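Local coordinates for collagen adhesin (Staphylococcus aureus, PDB 2F68), which binds collagen at the surface of the bacterium, probably by a "collagen hug" in which its two beta-rich domains close around the triple helix, at residues 167-172 / 258-263. Numbering follows the deposited sequence.
Sequences VRWFLN and YKTKIT
Thr260 joins Trp169 and Val167 across two antiparallel neighbours of a five-stranded sheet, one layer of the Ig-like beta-sandwich in the collagen-binding domain. Val167 with Thr260 and Trp169 with Tyr258 are hydrogen-bonded pairs, flanking the non-hydrogen-bonded pair Arg168–Lys259; each of the two exchanges reciprocal N-H···O bonds, such as Trp169 N to Tyr258 O at 2.9 Å. Threonine suits its place because one small hydroxyl both gives and accepts. Set between its own backbone N and carbonyl carbon (chi1 51°), Thr260 OG1 donates to Val167 O at 3.0 Å, so that this carbonyl, already bonded by Thr260 N, takes two donors. Thr260 OG1 also accepts from Trp169 NE1, again at 3.0 Å, which satisfies the buried indole N-H; the N-H···O angle is 138° and the oxygen lies 15° out of the ring plane. A weak bond from Gln194 adds to the hydroxyl's partners.

Beside these hydrogen bonds, Tyr258 gives a flat apolar surface: Trp169 CB sits over one face of its ring, 3.8 Å from the centroid in a CH-pi contact, while Leu171 CD1 meets the ring edge. Tyr258 OH is hydrogen-bonded to Asn272 OD1 of the facing sheet, which gives the phenol oxygen a polar partner although the residue is buried. On the other side of the sheet, long basic chains suit a partly exposed surface: Arg168 NH1 forms a salt bridge with Asp158 OD1, and Arg168 CG lies 4.4 Å from Lys259 CG. Back on the face of Trp169 and Thr260, where strand 252-262 ends, Val167 CG2 touches Ile262 CD1 at 3.8 Å.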
loop_
_atom_site.group_PDB
_atom_site.type_symbol
_atom_site.label_atom_id
_atom_site.label_comp_id
_atom_site.label_asym_id
_atom_site.label_seq_id
_atom_site.Cartn_x
_atom_site.Cartn_y
_atom_site.Cartn_z
ATOM N N VAL A 167 7.415 -1.984 -1.657
ATOM C CA VAL A 167 7.097 -1.397 -0.358
ATOM C C VAL A 167 7.853 -0.078 -0.205
ATOM O O VAL A 167 9.086 -0.050 -0.236
ATOM C CB VAL A 167 7.442 -2.349 0.820
ATOM C CG1 VAL A 167 7.020 -1.734 2.150
ATOM C CG2 VAL A 167 6.777 -3.707 0.638
ATOM N N ARG A 168 7.100 1.010 -0.053
ATOM C CA ARG A 168 7.678 2.341 0.122
ATOM C C ARG A 168 8.217 2.512 1.537
ATOM O O ARG A 168 7.693 1.923 2.484
ATOM C CB ARG A 168 6.637 3.427 -0.168
ATOM C CG ARG A 168 6.020 3.369 -1.557
ATOM C CD ARG A 168 4.765 4.221 -1.625
ATOM N NE ARG A 168 5.057 5.641 -1.820
ATOM C CZ ARG A 168 4.251 6.636 -1.455
ATOM N NH1 ARG A 168 3.095 6.387 -0.853
ATOM N NH2 ARG A 168 4.611 7.891 -1.684
ATOM N N TRP A 169 9.271 3.314 1.669
ATOM C CA TRP A 169 9.855 3.630 2.971
ATOM C C TRP A 169 10.224 5.107 3.048
ATOM O O TRP A 169 10.672 5.693 2.062
ATOM C CB TRP A 169 11.090 2.766 3.240
ATOM C CG TRP A 169 10.803 1.294 3.322
ATOM C CD1 TRP A 169 11.128 0.343 2.398
ATOM C CD2 TRP A 169 10.131 0.607 4.386
ATOM N NE1 TRP A 169 10.703 -0.894 2.820
ATOM C CE2 TRP A 169 10.088 -0.763 4.037
ATOM C CE3 TRP A 169 9.562 1.012 5.602
ATOM C CZ2 TRP A 169 9.498 -1.729 4.858
ATOM C CZ3 TRP A 169 8.973 0.051 6.418
ATOM C CH2 TRP A 169 8.948 -1.304 6.041
ATOM N N PHE A 170 10.035 5.701 4.224
ATOM C CA PHE A 170 10.293 7.125 4.429
ATOM C C PHE A 170 11.159 7.380 5.660
ATOM O O PHE A 170 10.806 6.983 6.773
ATOM C CB PHE A 170 8.974 7.900 4.550
ATOM C CG PHE A 170 8.159 7.925 3.285
ATOM C CD1 PHE A 170 7.198 6.946 3.040
ATOM C CD2 PHE A 170 8.342 8.934 2.344
ATOM C CE1 PHE A 170 6.440 6.967 1.873
ATOM C CE2 PHE A 170 7.587 8.965 1.175
ATOM C CZ PHE A 170 6.635 7.979 0.939
ATOM N N LEU A 171 12.294 8.042 5.447
ATOM C CA LEU A 171 13.177 8.459 6.533
ATOM C C LEU A 171 13.064 9.965 6.754
ATOM O O LEU A 171 13.731 10.757 6.083
ATOM C CB LEU A 171 14.631 8.057 6.249
ATOM C CG LEU A 171 15.135 6.696 6.744
ATOM C CD1 LEU A 171 14.509 5.539 5.978
ATOM C CD2 LEU A 171 16.651 6.634 6.646
ATOM N N ASN A 172 12.210 10.346 7.699
ATOM C CA ASN A 172 11.928 11.752 7.980
ATOM C C ASN A 172 12.816 12.309 9.093
ATOM O O ASN A 172 12.563 12.083 10.278
ATOM C CB ASN A 172 10.443 11.939 8.316
ATOM C CG ASN A 172 9.524 11.494 7.188
ATOM O OD1 ASN A 172 9.678 11.915 6.040
ATOM N ND2 ASN A 172 8.556 10.646 7.515
ATOM N N TYR A 258 12.469 5.552 -0.445
ATOM C CA TYR A 258 12.994 4.462 -1.282
ATOM C C TYR A 258 12.031 3.279 -1.366
ATOM O O TYR A 258 11.299 2.991 -0.416
ATOM C CB TYR A 258 14.392 3.999 -0.839
ATOM C CG TYR A 258 14.485 3.459 0.571
ATOM C CD1 TYR A 258 14.291 2.104 0.835
ATOM C CD2 TYR A 258 14.791 4.301 1.639
ATOM C CE1 TYR A 258 14.386 1.602 2.127
ATOM C CE2 TYR A 258 14.886 3.809 2.934
ATOM C CZ TYR A 258 14.683 2.460 3.170
ATOM O OH TYR A 258 14.779 1.971 4.452
ATOM N N LYS A 259 12.045 2.601 -2.512
ATOM C CA LYS A 259 11.180 1.449 -2.754
ATOM C C LYS A 259 11.959 0.140 -2.677
ATOM O O LYS A 259 13.090 0.049 -3.161
ATOM C CB LYS A 259 10.491 1.569 -4.116
ATOM C CG LYS A 259 9.505 2.724 -4.228
ATOM C CD LYS A 259 8.909 2.807 -5.624
ATOM C CE LYS A 259 7.976 4.000 -5.757
ATOM N NZ LYS A 259 7.380 4.090 -7.119
ATOM N N THR A 260 11.342 -0.867 -2.064
ATOM C CA THR A 260 11.942 -2.194 -1.942
ATOM C C THR A 260 11.101 -3.241 -2.668
ATOM O O THR A 260 9.921 -3.428 -2.357
ATOM C CB THR A 260 12.132 -2.610 -0.465
ATOM O OG1 THR A 260 10.905 -2.426 0.251
ATOM C CG2 THR A 260 13.231 -1.783 0.194
ATOM N N LYS A 261 11.717 -3.912 -3.639
ATOM C CA LYS A 261 11.055 -4.953 -4.423
ATOM C C LYS A 261 10.848 -6.216 -3.590
ATOM O O LYS A 261 11.796 -6.746 -3.006
ATOM C CB LYS A 261 11.868 -5.267 -5.688
ATOM C CG LYS A 261 11.265 -6.332 -6.606
ATOM C CD LYS A 261 10.116 -5.786 -7.447
ATOM C CE LYS A 261 9.553 -6.852 -8.372
ATOM N NZ LYS A 261 8.461 -6.321 -9.232
ATOM N N ILE A 262 9.603 -6.685 -3.545
ATOM C CA ILE A 262 9.242 -7.879 -2.782
ATOM C C ILE A 262 9.749 -9.149 -3.468
ATOM O O ILE A 262 9.419 -9.417 -4.627
ATOM C CB ILE A 262 7.708 -7.961 -2.538
ATOM C CG1 ILE A 262 7.261 -6.842 -1.589
ATOM C CG2 ILE A 262 7.308 -9.333 -1.988
ATOM C CD1 ILE A 262 5.758 -6.657 -1.498
ATOM N N THR A 263 10.565 -9.911 -2.742
ATOM C CA THR A 263 11.084 -11.189 -3.228
ATOM C C THR A 263 10.286 -12.362 -2.659
ATOM O O THR A 263 10.117 -13.386 -3.325
ATOM C CB THR A 263 12.582 -11.373 -2.890
ATOM O OG1 THR A 263 12.790 -11.173 -1.486
ATOM C CG2 THR A 263 13.440 -10.387 -3.675
#